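Local coordinates for uncharacterized protein AF_0941 (Archaeoglobus fulgidus, PDB 1YOZ) that is of unknown function but folds into an all-helical subunit of the AF0941-like family that pairs with a second copy of itself, at residues B[4-12]-B[38-49]; B[23-32]-B[85-96]. All coordinates share one frame; numbering follows the deposited sequence.

How the contacts relate
From the N terminus, the chain runs through 4-12, 23-32, 38-49 and 85-96, so the two contacts cross rather than nest. Contact 1 closes a loop of 25 residues, setting the start of helix 8-18 against helix 32-51. Segment 23-32 lies within that loop and is the first half of contact 2, which closes a longer, almost wholly helical span of 52 residues onto the end of helix 75-88 and the extended chain after it. Although their centres are about 22 Å apart, the contacts meet at helix 26-29: Leu-29 packs against Phe-9, Arg-12 and Met-38, and Leu-30 reaches the Phe-9 ring. Together they tie helices 8-18 and 26-29 to helices 32-51 and 75-88.

Contact 1. Residues B[4-12]-B[38-49]; sequences LYINSFLDR and MFRSDCEEILNL
Ile-6 lies across helix 32-51, its CB against Ile-46 CG1 and its CD1 pressed on the stem of Glu-45, 3.6 Å from Glu-45 CG, where the two side chains meet at about a right angle. Glu-45 OE2 is hydrogen-bonded to His-2 NE2 of the second subunit. One turn further along helix 32-51, Leu-4 and Leu-49 touch methyl to methyl, with CD1 of Leu-4 only 3.4 Å from CD1 of Leu-49, a tight fit. The polar centre is Asp-42, whose two oxygens grip Ser-8, the first residue of helix 8-18. Ser-8 N gives a nearly straight bond (174°) to Asp-42 OD2 at 2.8 Å, while Ser-8 OG donates to the syn lone pair of Asp-42 OD1 at 2.6 Å. The hydroxyl is brought there by a chi1 of -69°, which sets OG beside its own backbone N. A water held by Phe-9 N donates to the same OD2 and sits over the centre of the Phe-39 ring. Beside this, Asn-7 is the N-cap, its OD1 accepting from Leu-10 N and its ND2 donating to Tyr-5 OH. On the far flank Met-38 SD lies against the backbone of Phe-9, 3.7 Å from Phe-9 CA, and its CE comes to the edge of the Phe-9 ring; Phe-9 CB meets Phe-39 CZ. Helix 57-73 covers this end through Tyr-70. With both oxygens holding Ser-8 at the start of helix 8-18, the negative charge of Asp-42 would probably be favoured by the helix dipole.

Contact 2. Residues B[23-32]-B[85-96]; sequences VEEADKLLDQ and FAESKGFKIEKK
Lys-95 folds over the C-terminal end of helix 26-29, on an extended segment that leaves helix 75-88 through a Schellman motif: Gly-90 takes positive phi, Phe-91 N returns to Ala-86 O and Gly-90 N to Glu-87 O. From there 91-96 runs in the same direction as 23-32, Ile-93 beside Asp-27 and Lys-95 beside Asp-31. Along the lysine, CB lies 3.7 Å from Leu-30 O and CG is about as near to that oxygen as to Asp-27 OD1. CD rests 3.3 Å from Leu-30 O, and CE turns in to Asp-27 O while also touching Asp-31 CB. A bend at chi2 (-138°) and another at chi4 bring NZ round to Asp-27 OD1, a salt bridge of 3.0 Å that arrives from above the carboxylate plane, 48° out of it. Replacing this lysine with an alanine would probably leave the Asp-27 carboxylate without its countercharge and uncover the backbone carbonyls at the end of the helix. Upstream the contact is apolar. Val-23 CG2 sits 3.6 Å from Ala-86 CB, Ala-26 CB touches both Ala-86 CB and Ile-93 CD1, and the Phe-91 ring packs on Asp-27 CB, with Val-23 O over one face and Glu-24 CA 3.7 Å from CE1 of Phe-91. Leu-30 carries the packing on to Phe-79 and Leu-82 of helix 75-88. At the other end Asp-31 caps Asn-34 N, and one water joins the segments: it donates to Leu-30 O and to Lys-96 O, the latter at 2.7 Å, and accepts from Gln-32 N.

Contact 1. Residues B[4-12]-B[38-49]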
loop_
_atom_site.group_PDB
_atom_site.type_symbol
_atom_site.label_atom_id
_atom_site.label_comp_id
_atom_site.label_asym_id
_atom_site.label_seq_id
_atom_site.Cartn_x
_atom_site.Cartn_y
_atom_site.Cartn_z
ATOM N N LEU B 4 4.738 -6.342 -7.028
ATOM C CA LEU B 4 4.078 -5.354 -7.842
ATOM C C LEU B 4 2.944 -4.672 -7.119
ATOM O O LEU B 4 2.092 -5.324 -6.500
ATOM C CB LEU B 4 3.594 -5.986 -9.183
ATOM C CG LEU B 4 2.853 -5.119 -10.213
ATOM C CD1 LEU B 4 3.658 -3.988 -10.914
ATOM C CD2 LEU B 4 2.158 -6.010 -11.302
ATOM N N TYR B 5 2.926 -3.354 -7.201
ATOM C CA TYR B 5 1.788 -2.579 -6.664
ATOM C C TYR B 5 1.800 -1.225 -7.295
ATOM O O TYR B 5 2.393 -0.266 -6.758
ATOM C CB TYR B 5 1.821 -2.471 -5.121
ATOM C CG TYR B 5 0.693 -1.636 -4.500
ATOM C CD1 TYR B 5 0.959 -0.607 -3.586
ATOM C CD2 TYR B 5 -0.636 -1.883 -4.816
ATOM C CE1 TYR B 5 -0.070 0.093 -2.976
ATOM C CE2 TYR B 5 -1.676 -1.167 -4.222
ATOM C CZ TYR B 5 -1.400 -0.196 -3.307
ATOM O OH TYR B 5 -2.442 0.536 -2.790
ATOM N N ILE B 6 1.162 -1.158 -8.460
ATOM C CA ILE B 6 0.813 0.082 -9.091
ATOM C C ILE B 6 -0.406 0.743 -8.389
ATOM O O ILE B 6 -1.403 0.088 -8.115
ATOM C CB ILE B 6 0.528 -0.152 -10.629
ATOM C CG1 ILE B 6 1.825 -0.556 -11.363
ATOM C CG2 ILE B 6 -0.097 1.060 -11.244
ATOM C CD1 ILE B 6 1.640 -1.079 -12.833
ATOM N N ASN B 7 -0.288 2.044 -8.076
ATOM C CA ASN B 7 -1.363 2.857 -7.558
ATOM C C ASN B 7 -0.941 4.304 -7.736
ATOM O O ASN B 7 -0.150 4.842 -6.940
ATOM C CB ASN B 7 -1.624 2.547 -6.052
ATOM C CG ASN B 7 -2.810 3.280 -5.504
ATOM O OD1 ASN B 7 -3.230 4.295 -6.050
ATOM N ND2 ASN B 7 -3.315 2.825 -4.351
ATOM N N SER B 8 -1.445 4.894 -8.824
ATOM C CA SER B 8 -1.102 6.233 -9.259
ATOM C C SER B 8 -1.624 7.271 -8.295
ATOM O O SER B 8 -0.927 8.239 -8.028
ATOM C CB SER B 8 -1.671 6.469 -10.662
ATOM O OG SER B 8 -0.940 5.642 -11.587
ATOM N N PHE B 9 -2.814 7.043 -7.738
ATOM C CA PHE B 9 -3.364 8.029 -6.803
ATOM C C PHE B 9 -2.495 8.127 -5.561
ATOM O O PHE B 9 -2.110 9.252 -5.111
ATOM C CB PHE B 9 -4.811 7.733 -6.408
ATOM C CG PHE B 9 -5.398 8.756 -5.490
ATOM C CD1 PHE B 9 -5.998 9.909 -6.002
ATOM C CD2 PHE B 9 -5.343 8.583 -4.104
ATOM C CE1 PHE B 9 -6.517 10.885 -5.151
ATOM C CE2 PHE B 9 -5.841 9.558 -3.241
ATOM C CZ PHE B 9 -6.440 10.701 -3.759
ATOM N N LEU B 10 -2.175 6.961 -5.013
ATOM C CA LEU B 10 -1.311 6.883 -3.825
ATOM C C LEU B 10 0.033 7.564 -4.049
ATOM O O LEU B 10 0.466 8.377 -3.242
ATOM C CB LEU B 10 -1.155 5.424 -3.362
ATOM C CG LEU B 10 -0.229 5.214 -2.154
ATOM C CD1 LEU B 10 -0.805 5.754 -0.873
ATOM C CD2 LEU B 10 0.058 3.751 -2.079
ATOM N N ASP B 11 0.672 7.312 -5.187
ATOM C CA ASP B 11 1.963 7.937 -5.437
ATOM C C ASP B 11 1.845 9.451 -5.619
ATOM O O ASP B 11 2.674 10.198 -5.100
ATOM C CB ASP B 11 2.661 7.339 -6.666
ATOM C CG ASP B 11 3.175 5.921 -6.441
ATOM O OD1 ASP B 11 3.667 5.543 -5.340
ATOM O OD2 ASP B 11 3.095 5.167 -7.400
ATOM N N ARG B 12 0.881 9.902 -6.427
ATOM C CA ARG B 12 0.724 11.362 -6.628
ATOM C C ARG B 12 0.411 12.060 -5.317
ATOM O O ARG B 12 0.948 13.117 -5.039
ATOM C CB ARG B 12 -0.383 11.698 -7.627
ATOM C CG ARG B 12 0.071 11.632 -9.076
ATOM C CD ARG B 12 -1.087 11.411 -10.045
ATOM N NE ARG B 12 -0.689 10.365 -10.971
ATOM C CZ ARG B 12 -0.186 10.541 -12.188
ATOM N NH1 ARG B 12 -0.036 11.765 -12.706
ATOM N NH2 ARG B 12 0.153 9.462 -12.897
ATOM N N MET B 38 -7.971 7.566 -13.213
ATOM C CA MET B 38 -6.648 7.147 -12.752
ATOM C C MET B 38 -6.633 5.673 -12.370
ATOM O O MET B 38 -5.766 4.954 -12.794
ATOM C CB MET B 38 -6.240 7.963 -11.495
ATOM C CG MET B 38 -4.824 8.489 -11.493
ATOM S SD MET B 38 -4.443 9.456 -10.044
ATOM C CE MET B 38 -5.605 10.718 -10.175
ATOM N N PHE B 39 -7.594 5.228 -11.543
ATOM C CA PHE B 39 -7.693 3.794 -11.242
ATOM C C PHE B 39 -8.021 2.962 -12.474
ATOM O O PHE B 39 -7.520 1.849 -12.594
ATOM C CB PHE B 39 -8.686 3.503 -10.094
ATOM C CG PHE B 39 -8.174 3.943 -8.750
ATOM C CD1 PHE B 39 -7.339 3.103 -8.004
ATOM C CD2 PHE B 39 -8.500 5.178 -8.250
ATOM C CE1 PHE B 39 -6.858 3.495 -6.756
ATOM C CE2 PHE B 39 -8.026 5.593 -6.981
ATOM C CZ PHE B 39 -7.196 4.758 -6.259
ATOM N N ARG B 40 -8.888 3.464 -13.368
ATOM C CA ARG B 40 -9.096 2.732 -14.652
ATOM C C ARG B 40 -7.769 2.581 -15.407
ATOM O O ARG B 40 -7.468 1.482 -15.910
ATOM C CB ARG B 40 -10.094 3.423 -15.610
ATOM C CG ARG B 40 -11.532 3.404 -15.209
ATOM C CD ARG B 40 -12.400 4.100 -16.300
ATOM N NE ARG B 40 -13.676 4.502 -15.706
ATOM C CZ ARG B 40 -14.041 5.751 -15.419
ATOM N NH1 ARG B 40 -13.239 6.778 -15.678
ATOM N NH2 ARG B 40 -15.238 5.978 -14.893
ATOM N N SER B 41 -6.988 3.673 -15.518
ATOM C CA SER B 41 -5.719 3.564 -16.220
ATOM C C SER B 41 -4.740 2.627 -15.549
ATOM O O SER B 41 -3.970 1.963 -16.233
ATOM C CB SER B 41 -5.020 4.912 -16.467
ATOM O OG SER B 41 -5.140 5.763 -15.354
ATOM N N ASP B 42 -4.743 2.611 -14.203
ATOM C CA ASP B 42 -3.933 1.670 -13.446
ATOM C C ASP B 42 -4.289 0.228 -13.745
ATOM O O ASP B 42 -3.390 -0.594 -13.957
ATOM C CB ASP B 42 -4.095 1.909 -11.932
ATOM C CG ASP B 42 -3.273 3.091 -11.433
ATOM O OD1 ASP B 42 -2.489 3.707 -12.232
ATOM O OD2 ASP B 42 -3.405 3.392 -10.226
ATOM N N CYS B 43 -5.584 -0.101 -13.734
ATOM C CA CYS B 43 -5.996 -1.492 -14.057
ATOM C C CYS B 43 -5.435 -1.911 -15.410
ATOM O O CYS B 43 -4.949 -3.035 -15.577
ATOM C CB CYS B 43 -7.497 -1.585 -14.105
ATOM S SG CYS B 43 -8.211 -1.530 -12.411
ATOM N N GLU B 44 -5.550 -0.998 -16.371
ATOM C CA GLU B 44 -5.038 -1.277 -17.732
ATOM C C GLU B 44 -3.542 -1.463 -17.720
ATOM O O GLU B 44 -3.064 -2.394 -18.328
ATOM C CB GLU B 44 -5.428 -0.197 -18.734
ATOM C CG GLU B 44 -4.779 -0.460 -20.154
ATOM C CD GLU B 44 -5.203 0.572 -21.155
ATOM O OE1 GLU B 44 -4.899 1.779 -20.901
ATOM O OE2 GLU B 44 -5.850 0.173 -22.162
ATOM N N GLU B 45 -2.779 -0.602 -17.029
ATOM C CA GLU B 45 -1.309 -0.818 -16.955
ATOM C C GLU B 45 -0.993 -2.193 -16.364
ATOM O O GLU B 45 -0.134 -2.964 -16.884
ATOM C CB GLU B 45 -0.599 0.285 -16.121
ATOM C CG GLU B 45 0.880 0.088 -16.110
ATOM C CD GLU B 45 1.704 1.276 -15.556
ATOM O OE1 GLU B 45 1.120 2.290 -15.076
ATOM O OE2 GLU B 45 2.957 1.159 -15.605
ATOM N N ILE B 46 -1.698 -2.514 -15.267
ATOM C CA ILE B 46 -1.506 -3.785 -14.564
ATOM C C ILE B 46 -1.848 -4.975 -15.494
ATOM O O ILE B 46 -1.071 -5.949 -15.658
ATOM C CB ILE B 46 -2.413 -3.840 -13.290
ATOM C CG1 ILE B 46 -1.954 -2.764 -12.269
ATOM C CG2 ILE B 46 -2.421 -5.236 -12.655
ATOM C CD1 ILE B 46 -3.027 -2.328 -11.283
ATOM N N LEU B 47 -3.017 -4.881 -16.099
ATOM C CA LEU B 47 -3.403 -5.905 -17.070
ATOM C C LEU B 47 -2.335 -6.073 -18.152
ATOM O O LEU B 47 -1.964 -7.198 -18.439
ATOM C CB LEU B 47 -4.794 -5.648 -17.624
ATOM C CG LEU B 47 -5.934 -6.283 -16.818
ATOM C CD1 LEU B 47 -7.246 -5.828 -17.378
ATOM C CD2 LEU B 47 -5.864 -7.797 -16.876
ATOM N N ASN B 48 -1.778 -4.972 -18.670
ATOM C CA ASN B 48 -0.706 -5.050 -19.699
ATOM C C ASN B 48 0.644 -5.640 -19.293
ATOM O O ASN B 48 1.330 -6.281 -20.114
ATOM C CB ASN B 48 -0.529 -3.710 -20.427
ATOM C CG ASN B 48 -1.707 -3.376 -21.295
ATOM O OD1 ASN B 48 -2.561 -4.237 -21.558
ATOM N ND2 ASN B 48 -1.793 -2.117 -21.734
ATOM N N LEU B 49 1.042 -5.460 -18.024
ATOM C CA LEU B 49 2.190 -6.184 -17.479
ATOM C C LEU B 49 1.987 -7.699 -17.516
ATOM O O LEU B 49 2.927 -8.501 -17.762
ATOM C CB LEU B 49 2.422 -5.743 -16.021
ATOM C CG LEU B 49 2.883 -4.312 -15.834
ATOM C CD1 LEU B 49 3.191 -4.085 -14.301
ATOM C CD2 LEU B 49 4.128 -4.085 -16.589
HETATM O O HOH W 1 -4.851 5.432 -8.895
#

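Contact 2. Residues B[23-32]-B[85-96]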
loop_
_atom_site.group_PDB
_atom_site.type_symbol
_atom_site.label_atom_id
_atom_site.label_comp_id
_atom_site.label_asym_id
_atom_site.label_seq_id
_atom_site.Cartn_x
_atom_site.Cartn_y
_atom_site.Cartn_z
ATOM N N VAL B 23 1.558 22.025 -4.333
ATOM C CA VAL B 23 0.223 21.852 -3.752
ATOM C C VAL B 23 -0.860 22.295 -4.764
ATOM O O VAL B 23 -2.001 21.824 -4.701
ATOM C CB VAL B 23 0.089 22.577 -2.373
ATOM C CG1 VAL B 23 -0.073 24.065 -2.555
ATOM C CG2 VAL B 23 -1.073 22.042 -1.607
ATOM N N GLU B 24 -0.475 23.158 -5.705
ATOM C CA GLU B 24 -1.289 23.526 -6.871
ATOM C C GLU B 24 -1.885 22.281 -7.555
ATOM O O GLU B 24 -2.917 22.367 -8.238
ATOM C CB GLU B 24 -0.401 24.245 -7.893
ATOM C CG GLU B 24 -0.889 25.624 -8.415
ATOM C CD GLU B 24 0.188 26.372 -9.278
ATOM O OE1 GLU B 24 0.489 27.555 -8.962
ATOM O OE2 GLU B 24 0.725 25.786 -10.269
ATOM N N GLU B 25 -1.229 21.135 -7.378
ATOM C CA GLU B 25 -1.597 19.900 -8.094
ATOM C C GLU B 25 -2.647 19.049 -7.371
ATOM O O GLU B 25 -3.215 18.127 -7.964
ATOM C CB GLU B 25 -0.346 19.077 -8.438
ATOM C CG GLU B 25 0.499 19.784 -9.508
ATOM C CD GLU B 25 1.563 18.904 -10.177
ATOM O OE1 GLU B 25 1.507 17.652 -10.103
ATOM O OE2 GLU B 25 2.467 19.496 -10.804
ATOM N N ALA B 26 -2.892 19.373 -6.103
ATOM C CA ALA B 26 -3.883 18.688 -5.308
ATOM C C ALA B 26 -5.290 18.831 -5.914
ATOM O O ALA B 26 -6.035 17.839 -6.021
ATOM C CB ALA B 26 -3.857 19.178 -3.842
ATOM N N ASP B 27 -5.640 20.042 -6.319
ATOM C CA ASP B 27 -6.936 20.318 -6.920
ATOM C C ASP B 27 -7.259 19.372 -8.111
ATOM O O ASP B 27 -8.363 18.817 -8.217
ATOM C CB ASP B 27 -6.968 21.795 -7.347
ATOM C CG ASP B 27 -8.360 22.295 -7.626
ATOM O OD1 ASP B 27 -9.244 22.129 -6.768
ATOM O OD2 ASP B 27 -8.573 22.867 -8.718
ATOM N N LYS B 28 -6.291 19.136 -8.980
ATOM C CA LYS B 28 -6.529 18.215 -10.089
ATOM C C LYS B 28 -6.589 16.762 -9.628
ATOM O O LYS B 28 -7.428 15.967 -10.111
ATOM C CB LYS B 28 -5.474 18.359 -11.189
ATOM C CG LYS B 28 -5.428 17.153 -12.147
ATOM C CD LYS B 28 -4.521 17.411 -13.337
ATOM C CE LYS B 28 -4.344 16.174 -14.204
ATOM N NZ LYS B 28 -3.236 16.395 -15.212
ATOM N N LEU B 29 -5.701 16.415 -8.703
ATOM C CA LEU B 29 -5.684 15.062 -8.181
ATOM C C LEU B 29 -7.030 14.672 -7.509
ATOM O O LEU B 29 -7.467 13.532 -7.632
ATOM C CB LEU B 29 -4.478 14.838 -7.255
ATOM C CG LEU B 29 -4.253 13.439 -6.660
ATOM C CD1 LEU B 29 -4.035 12.356 -7.703
ATOM C CD2 LEU B 29 -3.094 13.497 -5.693
ATOM N N LEU B 30 -7.691 15.647 -6.870
ATOM C CA LEU B 30 -8.861 15.399 -6.028
ATOM C C LEU B 30 -10.198 15.631 -6.705
ATOM O O LEU B 30 -11.250 15.664 -6.034
ATOM C CB LEU B 30 -8.775 16.243 -4.777
ATOM C CG LEU B 30 -7.583 15.948 -3.879
ATOM C CD1 LEU B 30 -7.509 16.986 -2.740
ATOM C CD2 LEU B 30 -7.597 14.559 -3.354
ATOM N N ASP B 31 -10.148 15.809 -8.021
ATOM C CA ASP B 31 -11.320 15.744 -8.880
ATOM C C ASP B 31 -11.739 14.283 -9.013
ATOM O O ASP B 31 -10.999 13.492 -9.564
ATOM C CB ASP B 31 -11.017 16.341 -10.252
ATOM C CG ASP B 31 -12.227 16.318 -11.163
ATOM O OD1 ASP B 31 -12.951 17.323 -11.265
ATOM O OD2 ASP B 31 -12.486 15.268 -11.763
ATOM N N GLN B 32 -12.916 13.927 -8.467
ATOM C CA GLN B 32 -13.351 12.520 -8.440
ATOM C C GLN B 32 -13.476 11.862 -9.800
ATOM O O GLN B 32 -13.254 10.651 -9.925
ATOM C CB GLN B 32 -14.621 12.293 -7.601
ATOM C CG GLN B 32 -15.881 13.044 -8.059
ATOM C CD GLN B 32 -17.131 12.584 -7.294
ATOM O OE1 GLN B 32 -17.063 12.086 -6.139
ATOM N NE2 GLN B 32 -18.287 12.752 -7.933
ATOM N N PHE B 85 -3.975 18.654 4.056
ATOM C CA PHE B 85 -2.631 19.099 3.697
ATOM C C PHE B 85 -2.628 20.373 2.862
ATOM O O PHE B 85 -1.902 21.317 3.171
ATOM C CB PHE B 85 -1.848 17.977 2.984
ATOM C CG PHE B 85 -0.473 18.366 2.608
ATOM C CD1 PHE B 85 0.582 18.133 3.479
ATOM C CD2 PHE B 85 -0.219 18.988 1.392
ATOM C CE1 PHE B 85 1.867 18.513 3.147
ATOM C CE2 PHE B 85 1.072 19.380 1.055
ATOM C CZ PHE B 85 2.114 19.138 1.939
ATOM N N ALA B 86 -3.435 20.405 1.806
ATOM C CA ALA B 86 -3.513 21.580 0.943
ATOM C C ALA B 86 -4.061 22.810 1.667
ATOM O O ALA B 86 -3.669 23.927 1.359
ATOM C CB ALA B 86 -4.329 21.288 -0.302
ATOM N N GLU B 87 -4.960 22.596 2.625
ATOM C CA GLU B 87 -5.533 23.699 3.399
ATOM C C GLU B 87 -4.492 24.361 4.299
ATOM O O GLU B 87 -4.250 25.558 4.162
ATOM C CB GLU B 87 -6.746 23.247 4.200
ATOM C CG GLU B 87 -7.650 24.393 4.609
ATOM C CD GLU B 87 -7.390 24.854 6.027
ATOM O OE1 GLU B 87 -7.663 24.065 6.960
ATOM O OE2 GLU B 87 -6.930 26.009 6.214
ATOM N N SER B 88 -3.873 23.594 5.202
ATOM C CA SER B 88 -2.813 24.123 6.070
ATOM C C SER B 88 -1.881 24.956 5.211
ATOM O O SER B 88 -1.658 26.154 5.464
ATOM C CB SER B 88 -2.024 22.994 6.767
ATOM O OG SER B 88 -1.064 22.386 5.894
ATOM N N LYS B 89 -1.374 24.324 4.158
ATOM C CA LYS B 89 -0.444 24.982 3.246
ATOM C C LYS B 89 -0.991 26.223 2.530
ATOM O O LYS B 89 -0.219 26.969 1.930
ATOM C CB LYS B 89 0.195 23.959 2.279
ATOM C CG LYS B 89 0.885 22.804 3.046
ATOM C CD LYS B 89 2.339 22.655 2.670
ATOM C CE LYS B 89 3.146 22.134 3.837
ATOM N NZ LYS B 89 3.497 23.177 4.836
ATOM N N GLY B 90 -2.296 26.466 2.609
ATOM C CA GLY B 90 -2.882 27.723 2.068
ATOM C C GLY B 90 -3.619 27.678 0.736
ATOM O O GLY B 90 -3.908 28.729 0.144
ATOM N N PHE B 91 -3.915 26.465 0.261
ATOM C CA PHE B 91 -4.593 26.217 -1.023
ATOM C C PHE B 91 -5.802 25.333 -0.717
ATOM O O PHE B 91 -5.878 24.184 -1.175
ATOM C CB PHE B 91 -3.658 25.455 -1.976
ATOM C CG PHE B 91 -4.124 25.424 -3.428
ATOM C CD1 PHE B 91 -3.359 26.028 -4.426
ATOM C CD2 PHE B 91 -5.309 24.773 -3.802
ATOM C CE1 PHE B 91 -3.766 25.992 -5.765
ATOM C CE2 PHE B 91 -5.733 24.739 -5.127
ATOM C CZ PHE B 91 -4.962 25.343 -6.112
ATOM N N LYS B 92 -6.730 25.852 0.086
ATOM C CA LYS B 92 -7.915 25.087 0.466
ATOM C C LYS B 92 -8.665 24.559 -0.761
ATOM O O LYS B 92 -8.843 25.261 -1.746
ATOM C CB LYS B 92 -8.816 25.929 1.376
ATOM C CG LYS B 92 -10.065 25.234 1.914
ATOM C CD LYS B 92 -10.809 26.209 2.825
ATOM C CE LYS B 92 -11.927 25.493 3.570
ATOM N NZ LYS B 92 -13.095 25.343 2.665
ATOM N N ILE B 93 -9.099 23.307 -0.686
ATOM C CA ILE B 93 -9.745 22.640 -1.814
ATOM C C ILE B 93 -11.249 22.541 -1.600
ATOM O O ILE B 93 -11.700 22.184 -0.516
ATOM C CB ILE B 93 -9.174 21.196 -2.021
ATOM C CG1 ILE B 93 -7.646 21.197 -2.004
ATOM C CG2 ILE B 93 -9.768 20.539 -3.296
ATOM C CD1 ILE B 93 -6.999 21.764 -3.228
ATOM N N GLU B 94 -12.017 22.857 -2.635
ATOM C CA GLU B 94 -13.481 22.884 -2.523
ATOM C C GLU B 94 -13.994 21.742 -3.375
ATOM O O GLU B 94 -14.790 21.954 -4.296
ATOM C CB GLU B 94 -14.098 24.227 -3.000
ATOM C CG GLU B 94 -13.556 25.485 -2.280
ATOM C CD GLU B 94 -13.857 25.477 -0.791
ATOM O OE1 GLU B 94 -14.938 24.986 -0.403
ATOM O OE2 GLU B 94 -13.017 25.956 -0.004
ATOM N N LYS B 95 -13.489 20.543 -3.073
ATOM C CA LYS B 95 -13.891 19.290 -3.742
ATOM C C LYS B 95 -14.197 18.272 -2.643
ATOM O O LYS B 95 -13.643 18.355 -1.531
ATOM C CB LYS B 95 -12.752 18.733 -4.591
ATOM C CG LYS B 95 -12.271 19.615 -5.741
ATOM C CD LYS B 95 -12.037 18.742 -6.923
ATOM C CE LYS B 95 -11.321 19.414 -8.065
ATOM N NZ LYS B 95 -11.576 20.872 -8.201
ATOM N N LYS B 96 -15.069 17.320 -2.964
ATOM C CA LYS B 96 -15.365 16.162 -2.101
ATOM C C LYS B 96 -15.523 14.871 -2.932
ATOM O O LYS B 96 -15.626 14.907 -4.158
ATOM C CB LYS B 96 -16.598 16.422 -1.230
ATOM C CG LYS B 96 -17.676 17.201 -1.948
ATOM C CD LYS B 96 -18.922 17.461 -1.083
ATOM C CE LYS B 96 -19.778 16.158 -0.929
ATOM N NZ LYS B 96 -20.043 15.377 -2.226
HETATM O O HOH W 2 -14.158 15.572 -6.270
#